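Local coordinates for protein ricin B lectin (Clostridium thermocellum, PDB 3VSF) that acts as an exo-beta-1,3-galactanase, probably cleaving galactan chains with a family 43 glycoside hydrolase propeller that is joined to a galactose-binding beta-trefoil module, at residues A[239-250]-A[262-273]; A[374-383]-A[414-422]. All blocks are in the same frame, centred on the assembly; numbering follows the deposited sequence.

Contact 1: A[239-250]-A[262-273]; sequences LIKRNGYYYLIT and KYAYSKDLASGW
Tyr246 and Ser266 form an antiparallel hydrogen-bonded pair: Tyr246 N reaches Ser266 O over 2.9 Å in a nearly straight bond (168° at the hydrogen), and Ser266 N returns to Tyr246 O over 3.1 Å. Further along, Leu248 N donates to Ala264 O at 3.0 Å, whereas the return bond from Ala264 N to Leu248 O is weak. Thr250 and Lys262 exchange two bonds of ordinary strength, Thr250 N lying 2.8 Å from Lys262 O. The two strands, 246-251 and 261-266, form a beta hairpin in the middle of a four-stranded antiparallel sheet, flanked by strands 237-241 and 277-279. This sheet is one of the five blades of the family 43 beta-propeller. Apolar contacts line both of its faces. On the face bearing Tyr246, the chain after Ser266 curls back and lays Leu269 across the phenol ring at about a right angle; Leu269 CD2 sits 3.6 Å from the ring centroid, 18° off the normal, a CH-pi contact. With CG beside its own backbone N (chi1 -60°), Tyr246 also brings a ring edge to Ser266 O and Lys267 O. Trp273 adds its six-membered ring, CZ3 lying 3.6 Å from Leu248 CB and CH2 meeting Tyr246 CB and Leu239 CD1. A bond from the indole NE1 to Leu269 O, 3.0 Å long and in the ring plane, ties Trp273 to the turn that carries Leu269, and both side chains pack on the Tyr246 strand. On the face of Tyr247 and Tyr265, Tyr247 CD1 packs 3.8 Å from Tyr265 CB, and the Tyr247 hydroxyl is bonded to Asp333 O. Two side-chain bonds involve the polar ends: Lys241 NZ donates to Tyr246 OH, and Thr250 OG1 accepts from Arg234 NE.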
loop_
_atom_site.group_PDB
_atom_site.type_symbol
_atom_site.label_atom_id
_atom_site.label_comp_id
_atom_site.label_asym_id
_atom_site.label_seq_id
_atom_site.Cartn_x
_atom_site.Cartn_y
_atom_site.Cartn_z
ATOM N N LEU A 239 -9.276 6.753 4.226
ATOM C CA LEU A 239 -10.283 6.294 5.174
ATOM C C LEU A 239 -11.026 5.065 4.661
ATOM O O LEU A 239 -11.626 5.096 3.587
ATOM C CB LEU A 239 -11.272 7.417 5.490
ATOM C CG LEU A 239 -12.299 7.118 6.584
ATOM C CD1 LEU A 239 -11.604 6.654 7.855
ATOM C CD2 LEU A 239 -13.165 8.337 6.856
ATOM N N ILE A 240 -10.978 3.984 5.435
ATOM C CA ILE A 240 -11.649 2.742 5.069
ATOM C C ILE A 240 -12.321 2.092 6.277
ATOM O O ILE A 240 -12.118 2.515 7.414
ATOM C CB ILE A 240 -10.671 1.730 4.439
ATOM C CG1 ILE A 240 -9.603 1.316 5.453
ATOM C CG2 ILE A 240 -10.028 2.310 3.188
ATOM C CD1 ILE A 240 -8.590 0.335 4.904
ATOM N N LYS A 241 -13.117 1.060 6.017
ATOM C CA LYS A 241 -13.816 0.336 7.072
ATOM C C LYS A 241 -13.854 -1.152 6.741
ATOM O O LYS A 241 -13.931 -1.531 5.573
ATOM C CB LYS A 241 -15.237 0.880 7.235
ATOM C CG LYS A 241 -16.025 0.260 8.379
ATOM C CD LYS A 241 -17.409 0.882 8.485
ATOM C CE LYS A 241 -18.169 0.354 9.692
ATOM N NZ LYS A 241 -19.503 1.002 9.835
ATOM N N ARG A 242 -13.797 -1.996 7.768
ATOM C CA ARG A 242 -13.799 -3.440 7.552
ATOM C C ARG A 242 -14.917 -4.143 8.320
ATOM O O ARG A 242 -15.942 -4.505 7.741
ATOM C CB ARG A 242 -12.440 -4.043 7.916
ATOM C CG ARG A 242 -12.193 -5.414 7.303
ATOM C CD ARG A 242 -10.837 -5.971 7.705
ATOM N NE ARG A 242 -10.966 -7.197 8.488
ATOM C CZ ARG A 242 -10.989 -8.418 7.964
ATOM N NH1 ARG A 242 -10.889 -8.582 6.651
ATOM N NH2 ARG A 242 -11.110 -9.478 8.752
ATOM N N ASN A 243 -14.717 -4.337 9.620
ATOM C CA ASN A 243 -15.701 -5.028 10.448
ATOM C C ASN A 243 -16.131 -4.190 11.642
ATOM O O ASN A 243 -15.840 -4.533 12.788
ATOM C CB ASN A 243 -15.144 -6.365 10.934
ATOM C CG ASN A 243 -14.578 -7.203 9.808
ATOM O OD1 ASN A 243 -15.026 -7.111 8.666
ATOM N ND2 ASN A 243 -13.583 -8.025 10.124
ATOM N N GLY A 244 -16.830 -3.093 11.373
ATOM C CA GLY A 244 -17.208 -2.165 12.422
ATOM C C GLY A 244 -15.985 -1.417 12.912
ATOM O O GLY A 244 -16.025 -0.733 13.935
ATOM N N TYR A 245 -14.890 -1.558 12.171
ATOM C CA TYR A 245 -13.641 -0.883 12.495
ATOM C C TYR A 245 -13.229 0.074 11.382
ATOM O O TYR A 245 -13.098 -0.325 10.225
ATOM C CB TYR A 245 -12.525 -1.903 12.735
ATOM C CG TYR A 245 -12.516 -2.502 14.123
ATOM C CD1 TYR A 245 -11.801 -1.903 15.151
ATOM C CD2 TYR A 245 -13.213 -3.669 14.404
ATOM C CE1 TYR A 245 -11.786 -2.445 16.422
ATOM C CE2 TYR A 245 -13.204 -4.220 15.673
ATOM C CZ TYR A 245 -12.488 -3.604 16.677
ATOM O OH TYR A 245 -12.474 -4.145 17.942
ATOM N N TYR A 246 -13.026 1.338 11.739
ATOM C CA TYR A 246 -12.542 2.328 10.789
ATOM C C TYR A 246 -11.020 2.373 10.825
ATOM O O TYR A 246 -10.413 2.270 11.891
ATOM C CB TYR A 246 -13.119 3.711 11.102
ATOM C CG TYR A 246 -14.630 3.778 11.055
ATOM C CD1 TYR A 246 -15.383 3.744 12.223
ATOM C CD2 TYR A 246 -15.304 3.876 9.846
ATOM C CE1 TYR A 246 -16.763 3.806 12.187
ATOM C CE2 TYR A 246 -16.684 3.939 9.799
ATOM C CZ TYR A 246 -17.409 3.903 10.972
ATOM O OH TYR A 246 -18.783 3.965 10.930
ATOM N N TYR A 247 -10.403 2.520 9.657
ATOM C CA TYR A 247 -8.949 2.553 9.564
ATOM C C TYR A 247 -8.472 3.773 8.785
ATOM O O TYR A 247 -8.979 4.066 7.703
ATOM C CB TYR A 247 -8.425 1.271 8.914
ATOM C CG TYR A 247 -8.857 0.010 9.627
ATOM C CD1 TYR A 247 -8.093 -0.529 10.652
ATOM C CD2 TYR A 247 -10.033 -0.640 9.276
ATOM C CE1 TYR A 247 -8.486 -1.681 11.306
ATOM C CE2 TYR A 247 -10.434 -1.792 9.923
ATOM C CZ TYR A 247 -9.658 -2.308 10.938
ATOM O OH TYR A 247 -10.056 -3.456 11.583
ATOM N N LEU A 248 -7.496 4.481 9.343
ATOM C CA LEU A 248 -6.978 5.689 8.716
ATOM C C LEU A 248 -5.493 5.562 8.390
ATOM O O LEU A 248 -4.639 5.734 9.259
ATOM C CB LEU A 248 -7.221 6.904 9.615
ATOM C CG LEU A 248 -6.822 8.268 9.045
ATOM C CD1 LEU A 248 -7.510 8.512 7.712
ATOM C CD2 LEU A 248 -7.149 9.377 10.032
ATOM N N ILE A 249 -5.195 5.257 7.131
ATOM C CA ILE A 249 -3.816 5.171 6.667
ATOM C C ILE A 249 -3.312 6.549 6.254
ATOM O O ILE A 249 -3.880 7.189 5.372
ATOM C CB ILE A 249 -3.673 4.204 5.475
ATOM C CG1 ILE A 249 -3.777 2.750 5.944
ATOM C CG2 ILE A 249 -2.346 4.425 4.770
ATOM C CD1 ILE A 249 -5.151 2.350 6.440
ATOM N N THR A 250 -2.243 7.004 6.900
ATOM C CA THR A 250 -1.693 8.324 6.622
ATOM C C THR A 250 -0.216 8.248 6.259
ATOM O O THR A 250 0.405 7.192 6.359
ATOM C CB THR A 250 -1.852 9.263 7.831
ATOM O OG1 THR A 250 -1.132 8.729 8.950
ATOM C CG2 THR A 250 -3.320 9.409 8.202
ATOM N N LYS A 262 1.748 5.346 8.357
ATOM C CA LYS A 262 1.185 4.856 9.610
ATOM C C LYS A 262 -0.318 4.634 9.485
ATOM O O LYS A 262 -0.936 5.058 8.510
ATOM C CB LYS A 262 1.480 5.834 10.749
ATOM C CG LYS A 262 2.962 6.084 10.982
ATOM C CD LYS A 262 3.191 7.017 12.160
ATOM C CE LYS A 262 4.673 7.266 12.386
ATOM N NZ LYS A 262 4.913 8.133 13.571
ATOM N N TYR A 263 -0.901 3.966 10.474
ATOM C CA TYR A 263 -2.334 3.707 10.470
ATOM C C TYR A 263 -2.911 3.741 11.879
ATOM O O TYR A 263 -2.180 3.640 12.865
ATOM C CB TYR A 263 -2.643 2.361 9.808
ATOM C CG TYR A 263 -2.278 1.154 10.647
ATOM C CD1 TYR A 263 -1.025 0.561 10.541
ATOM C CD2 TYR A 263 -3.189 0.603 11.539
ATOM C CE1 TYR A 263 -0.690 -0.545 11.304
ATOM C CE2 TYR A 263 -2.862 -0.501 12.306
ATOM C CZ TYR A 263 -1.612 -1.070 12.183
ATOM O OH TYR A 263 -1.283 -2.169 12.944
ATOM N N ALA A 264 -4.228 3.883 11.963
ATOM C CA ALA A 264 -4.926 3.870 13.239
ATOM C C ALA A 264 -6.321 3.294 13.052
ATOM O O ALA A 264 -6.820 3.207 11.929
ATOM C CB ALA A 264 -5.000 5.270 13.820
ATOM N N TYR A 265 -6.950 2.897 14.152
ATOM C CA TYR A 265 -8.271 2.287 14.087
ATOM C C TYR A 265 -9.195 2.835 15.167
ATOM O O TYR A 265 -8.742 3.418 16.152
ATOM C CB TYR A 265 -8.161 0.766 14.209
ATOM C CG TYR A 265 -7.433 0.307 15.452
ATOM C CD1 TYR A 265 -8.131 -0.027 16.605
ATOM C CD2 TYR A 265 -6.049 0.211 15.473
ATOM C CE1 TYR A 265 -7.470 -0.446 17.743
ATOM C CE2 TYR A 265 -5.379 -0.206 16.607
ATOM C CZ TYR A 265 -6.094 -0.532 17.738
ATOM O OH TYR A 265 -5.430 -0.949 18.869
ATOM N N SER A 266 -10.494 2.640 14.971
ATOM C CA SER A 266 -11.494 3.099 15.925
ATOM C C SER A 266 -12.853 2.484 15.616
ATOM O O SER A 266 -13.173 2.215 14.459
ATOM C CB SER A 266 -11.595 4.626 15.901
ATOM O OG SER A 266 -12.553 5.088 16.839
ATOM N N LYS A 267 -13.646 2.262 16.657
ATOM C CA LYS A 267 -14.986 1.720 16.487
ATOM C C LYS A 267 -15.948 2.813 16.035
ATOM O O LYS A 267 -16.988 2.532 15.438
ATOM C CB LYS A 267 -15.476 1.086 17.790
ATOM C CG LYS A 267 -14.597 -0.046 18.298
ATOM C CD LYS A 267 -15.153 -0.647 19.580
ATOM C CE LYS A 267 -14.292 -1.801 20.070
ATOM N NZ LYS A 267 -14.855 -2.432 21.297
ATOM N N ASP A 268 -15.590 4.061 16.320
ATOM C CA ASP A 268 -16.418 5.205 15.953
ATOM C C ASP A 268 -15.587 6.294 15.277
ATOM O O ASP A 268 -14.426 6.505 15.623
ATOM C CB ASP A 268 -17.119 5.774 17.188
ATOM C CG ASP A 268 -18.042 4.767 17.849
ATOM O OD1 ASP A 268 -18.681 3.976 17.122
ATOM O OD2 ASP A 268 -18.128 4.766 19.096
ATOM N N LEU A 269 -16.190 6.981 14.311
ATOM C CA LEU A 269 -15.507 8.050 13.591
ATOM C C LEU A 269 -15.293 9.278 14.470
ATOM O O LEU A 269 -14.285 9.974 14.346
ATOM C CB LEU A 269 -16.293 8.439 12.337
ATOM C CG LEU A 269 -16.325 7.419 11.200
ATOM C CD1 LEU A 269 -17.297 7.854 10.114
ATOM C CD2 LEU A 269 -14.931 7.219 10.627
ATOM N N ALA A 270 -16.247 9.540 15.356
ATOM C CA ALA A 270 -16.190 10.713 16.221
ATOM C C ALA A 270 -15.032 10.634 17.213
ATOM O O ALA A 270 -14.281 11.596 17.380
ATOM C CB ALA A 270 -17.508 10.893 16.956
ATOM N N SER A 271 -14.895 9.486 17.870
ATOM C CA SER A 271 -13.853 9.301 18.873
ATOM C C SER A 271 -13.476 7.830 19.023
ATOM O O SER A 271 -14.054 6.960 18.374
ATOM C CB SER A 271 -14.307 9.860 20.221
ATOM O OG SER A 271 -15.469 9.194 20.683
ATOM N N GLY A 272 -12.501 7.563 19.888
ATOM C CA GLY A 272 -12.068 6.203 20.149
ATOM C C GLY A 272 -10.917 5.768 19.263
ATOM O O GLY A 272 -10.568 4.588 19.221
ATOM N N TRP A 273 -10.327 6.722 18.552
ATOM C CA TRP A 273 -9.202 6.427 17.671
ATOM C C TRP A 273 -7.958 6.036 18.458
ATOM O O TRP A 273 -7.704 6.561 19.542
ATOM C CB TRP A 273 -8.908 7.616 16.753
ATOM C CG TRP A 273 -9.899 7.763 15.643
ATOM C CD1 TRP A 273 -11.043 8.507 15.656
ATOM C CD2 TRP A 273 -9.840 7.143 14.352
ATOM N NE1 TRP A 273 -11.698 8.392 14.454
ATOM C CE2 TRP A 273 -10.980 7.559 13.636
ATOM C CE3 TRP A 273 -8.933 6.277 13.734
ATOM C CZ2 TRP A 273 -11.237 7.139 12.332
ATOM C CZ3 TRP A 273 -9.190 5.862 12.439
ATOM C CH2 TRP A 273 -10.332 6.293 11.753
#

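Contact 2: A[374-383]-A[414-422]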
loop_
_atom_site.group_PDB
_atom_site.type_symbol
_atom_site.label_atom_id
_atom_site.label_comp_id
_atom_site.label_asym_id
_atom_site.label_seq_id
_atom_site.Cartn_x
_atom_site.Cartn_y
_atom_site.Cartn_z
ATOM N N LEU A 374 14.211 -27.335 6.919
ATOM C CA LEU A 374 13.754 -26.022 7.357
ATOM C C LEU A 374 12.233 -25.992 7.443
ATOM O O LEU A 374 11.541 -26.386 6.503
ATOM C CB LEU A 374 14.251 -24.936 6.403
ATOM C CG LEU A 374 14.308 -23.526 6.992
ATOM C CD1 LEU A 374 15.261 -23.497 8.176
ATOM C CD2 LEU A 374 14.726 -22.515 5.939
ATOM N N ASP A 375 11.717 -25.522 8.574
ATOM C CA ASP A 375 10.284 -25.558 8.832
ATOM C C ASP A 375 9.857 -24.378 9.702
ATOM O O ASP A 375 10.696 -23.634 10.212
ATOM C CB ASP A 375 9.912 -26.878 9.516
ATOM C CG ASP A 375 8.414 -27.074 9.645
ATOM O OD1 ASP A 375 7.679 -26.672 8.721
ATOM O OD2 ASP A 375 7.970 -27.633 10.671
ATOM N N VAL A 376 8.550 -24.205 9.859
ATOM C CA VAL A 376 8.010 -23.183 10.747
ATOM C C VAL A 376 7.436 -23.848 11.991
ATOM O O VAL A 376 6.754 -24.867 11.897
ATOM C CB VAL A 376 6.907 -22.355 10.057
ATOM C CG1 VAL A 376 6.301 -21.359 11.031
ATOM C CG2 VAL A 376 7.465 -21.642 8.835
ATOM N N LEU A 377 7.718 -23.275 13.158
ATOM C CA LEU A 377 7.239 -23.836 14.417
ATOM C C LEU A 377 5.731 -24.063 14.390
ATOM O O LEU A 377 4.961 -23.154 14.077
ATOM C CB LEU A 377 7.614 -22.931 15.592
ATOM C CG LEU A 377 7.152 -23.414 16.969
ATOM C CD1 LEU A 377 7.640 -24.832 17.232
ATOM C CD2 LEU A 377 7.621 -22.468 18.066
ATOM N N ASP A 378 5.320 -25.284 14.720
ATOM C CA ASP A 378 3.907 -25.655 14.729
ATOM C C ASP A 378 3.250 -25.420 13.374
ATOM O O ASP A 378 2.030 -25.289 13.284
ATOM C CB ASP A 378 3.154 -24.890 15.822
ATOM C CG ASP A 378 3.600 -25.280 17.219
ATOM O OD1 ASP A 378 3.945 -26.462 17.428
ATOM O OD2 ASP A 378 3.603 -24.404 18.110
ATOM N N GLY A 379 4.064 -25.374 12.325
ATOM C CA GLY A 379 3.571 -25.126 10.982
ATOM C C GLY A 379 2.651 -23.924 10.927
ATOM O O GLY A 379 1.685 -23.904 10.164
ATOM N N SER A 380 2.955 -22.916 11.738
ATOM C CA SER A 380 2.112 -21.731 11.842
ATOM C C SER A 380 2.263 -20.808 10.638
ATOM O O SER A 380 3.312 -20.768 9.996
ATOM C CB SER A 380 2.428 -20.964 13.130
ATOM O OG SER A 380 1.612 -19.811 13.253
ATOM N N VAL A 381 1.200 -20.071 10.336
ATOM C CA VAL A 381 1.234 -19.075 9.274
ATOM C C VAL A 381 1.264 -17.679 9.880
ATOM O O VAL A 381 1.271 -16.678 9.165
ATOM C CB VAL A 381 0.020 -19.199 8.336
ATOM C CG1 VAL A 381 0.119 -20.472 7.507
ATOM C CG2 VAL A 381 -1.275 -19.167 9.133
ATOM N N ASP A 382 1.278 -17.624 11.209
ATOM C CA ASP A 382 1.331 -16.357 11.929
ATOM C C ASP A 382 2.589 -15.575 11.575
ATOM O O ASP A 382 3.608 -16.155 11.201
ATOM C CB ASP A 382 1.274 -16.597 13.439
ATOM C CG ASP A 382 -0.080 -17.097 13.900
ATOM O OD1 ASP A 382 -0.904 -17.460 13.035
ATOM O OD2 ASP A 382 -0.318 -17.131 15.125
ATOM N N ASN A 383 2.510 -14.255 11.694
ATOM C CA ASN A 383 3.651 -13.399 11.407
ATOM C C ASN A 383 4.683 -13.470 12.528
ATOM O O ASN A 383 4.327 -13.545 13.704
ATOM C CB ASN A 383 3.193 -11.954 11.195
ATOM C CG ASN A 383 4.244 -11.104 10.512
ATOM O OD1 ASN A 383 5.040 -11.602 9.714
ATOM N ND2 ASN A 383 4.254 -9.812 10.824
ATOM N N ASN A 414 8.081 -18.992 2.345
ATOM C CA ASN A 414 7.327 -20.168 2.758
ATOM C C ASN A 414 6.125 -20.371 1.844
ATOM O O ASN A 414 5.561 -19.406 1.331
ATOM C CB ASN A 414 6.876 -20.027 4.214
ATOM C CG ASN A 414 6.412 -21.342 4.813
ATOM O OD1 ASN A 414 5.217 -21.631 4.858
ATOM N ND2 ASN A 414 7.361 -22.143 5.283
ATOM N N VAL A 415 5.739 -21.624 1.631
ATOM C CA VAL A 415 4.616 -21.926 0.751
ATOM C C VAL A 415 3.280 -21.822 1.481
ATOM O O VAL A 415 2.362 -21.146 1.013
ATOM C CB VAL A 415 4.750 -23.319 0.109
ATOM C CG1 VAL A 415 3.467 -23.696 -0.614
ATOM C CG2 VAL A 415 5.935 -23.349 -0.844
ATOM N N LYS A 416 3.175 -22.489 2.625
ATOM C CA LYS A 416 1.949 -22.454 3.416
ATOM C C LYS A 416 1.583 -21.021 3.793
ATOM O O LYS A 416 0.406 -20.669 3.872
ATOM C CB LYS A 416 2.093 -23.316 4.672
ATOM C CG LYS A 416 0.824 -23.402 5.501
ATOM C CD LYS A 416 1.003 -24.312 6.703
ATOM C CE LYS A 416 -0.265 -24.361 7.541
ATOM N NZ LYS A 416 -0.136 -25.289 8.697
ATOM N N SER A 417 2.602 -20.200 4.024
ATOM C CA SER A 417 2.405 -18.781 4.296
ATOM C C SER A 417 3.352 -17.965 3.427
ATOM O O SER A 417 4.547 -18.249 3.367
ATOM C CB SER A 417 2.650 -18.474 5.775
ATOM O OG SER A 417 3.985 -18.774 6.142
ATOM N N GLY A 418 2.818 -16.950 2.755
ATOM C CA GLY A 418 3.601 -16.154 1.827
ATOM C C GLY A 418 4.686 -15.317 2.478
ATOM O O GLY A 418 5.257 -14.427 1.844
ATOM N N ARG A 419 4.978 -15.603 3.742
ATOM C CA ARG A 419 5.975 -14.849 4.488
ATOM C C ARG A 419 7.390 -15.278 4.114
ATOM O O ARG A 419 7.610 -16.406 3.675
ATOM C CB ARG A 419 5.740 -15.005 5.989
ATOM C CG ARG A 419 4.294 -14.770 6.388
ATOM C CD ARG A 419 4.117 -14.713 7.894
ATOM N NE ARG A 419 2.713 -14.537 8.253
ATOM C CZ ARG A 419 2.075 -13.372 8.224
ATOM N NH1 ARG A 419 2.716 -12.273 7.851
ATOM N NH2 ARG A 419 0.795 -13.306 8.566
ATOM N N ALA A 420 8.345 -14.370 4.287
ATOM C CA ALA A 420 9.726 -14.624 3.888
ATOM C C ALA A 420 10.625 -14.936 5.080
ATOM O O ALA A 420 10.355 -14.511 6.204
ATOM C CB ALA A 420 10.275 -13.439 3.107
ATOM N N LEU A 421 11.695 -15.682 4.822
ATOM C CA LEU A 421 12.682 -15.984 5.849
ATOM C C LEU A 421 13.349 -14.685 6.278
ATOM O O LEU A 421 13.953 -13.990 5.463
ATOM C CB LEU A 421 13.724 -16.970 5.320
ATOM C CG LEU A 421 14.669 -17.593 6.350
ATOM C CD1 LEU A 421 13.887 -18.379 7.391
ATOM C CD2 LEU A 421 15.690 -18.482 5.662
ATOM N N ASP A 422 13.234 -14.361 7.560
ATOM C CA ASP A 422 13.665 -13.062 8.056
ATOM C C ASP A 422 14.531 -13.176 9.306
ATOM O O ASP A 422 14.242 -13.969 10.200
ATOM C CB ASP A 422 12.439 -12.193 8.350
ATOM C CG ASP A 422 12.808 -10.812 8.854
ATOM O OD1 ASP A 422 13.032 -10.662 10.073
ATOM O OD2 ASP A 422 12.864 -9.876 8.031
#
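Within the ricin-type beta-trefoil, the chain around 379-383 meets loop 415-419, just before the strand carrying Asp422, a residue seen to bind beta-D-galactose in a crystal structure of this protein, though no sugar is bound to this chain. Arg419 and Lys416 each reach a backbone carbonyl of the facing loop. Arg419 NE donates to Val381 O at 2.7 Å, almost straight (175°) and in the guanidinium plane, while Asn383 lays its CB over one face of that group, 3.5 Å from Arg419 CZ. Lys416, its chain fully extended, places NZ 2.7 Å from Gly379 O, in the carbonyl plane. Between these bonds Val381 CG1 packs 3.6 Å from Lys416 CG and 3.7 Å from Ser417 CB. Deeper in the module, Leu374 CD2 and Leu421 CD2 meet tip to tip at 4.2 Å. Each loop is also braced from within: Ser380 OG accepts from Asp382 N in an ST turn, and Asn414 OD1 from Ser417 N in an Asx motif, while Asn414 ND2 bonds to Ser397 O. With NE held by a carbonyl and NH1 in a salt bridge to Glu337, the guanidinium is fixed in its rotation, and its charge is probably at least partly balanced by Glu337.

In the fold
Contact 1 belongs to the family 43 propeller, probably the catalytic domain, and contact 2 to the trefoil lectin module that follows it in the chain. Their centres are 29 Å apart and their nearest atoms about 10 Å, so they do not touch, yet both reach the short strand 336-337 at the margin of another propeller blade: contact 1 through a bond from Tyr263 OH to Leu336 N, contact 2 through the Arg419 ion pair. This strand therefore bridges the two contacts across the domain interface. Contact 1 lies away from the known galactose site, whereas contact 2 includes Asp422 and brings Asn383 to about 8 Å, side chain to side chain, from Asn440 of that site.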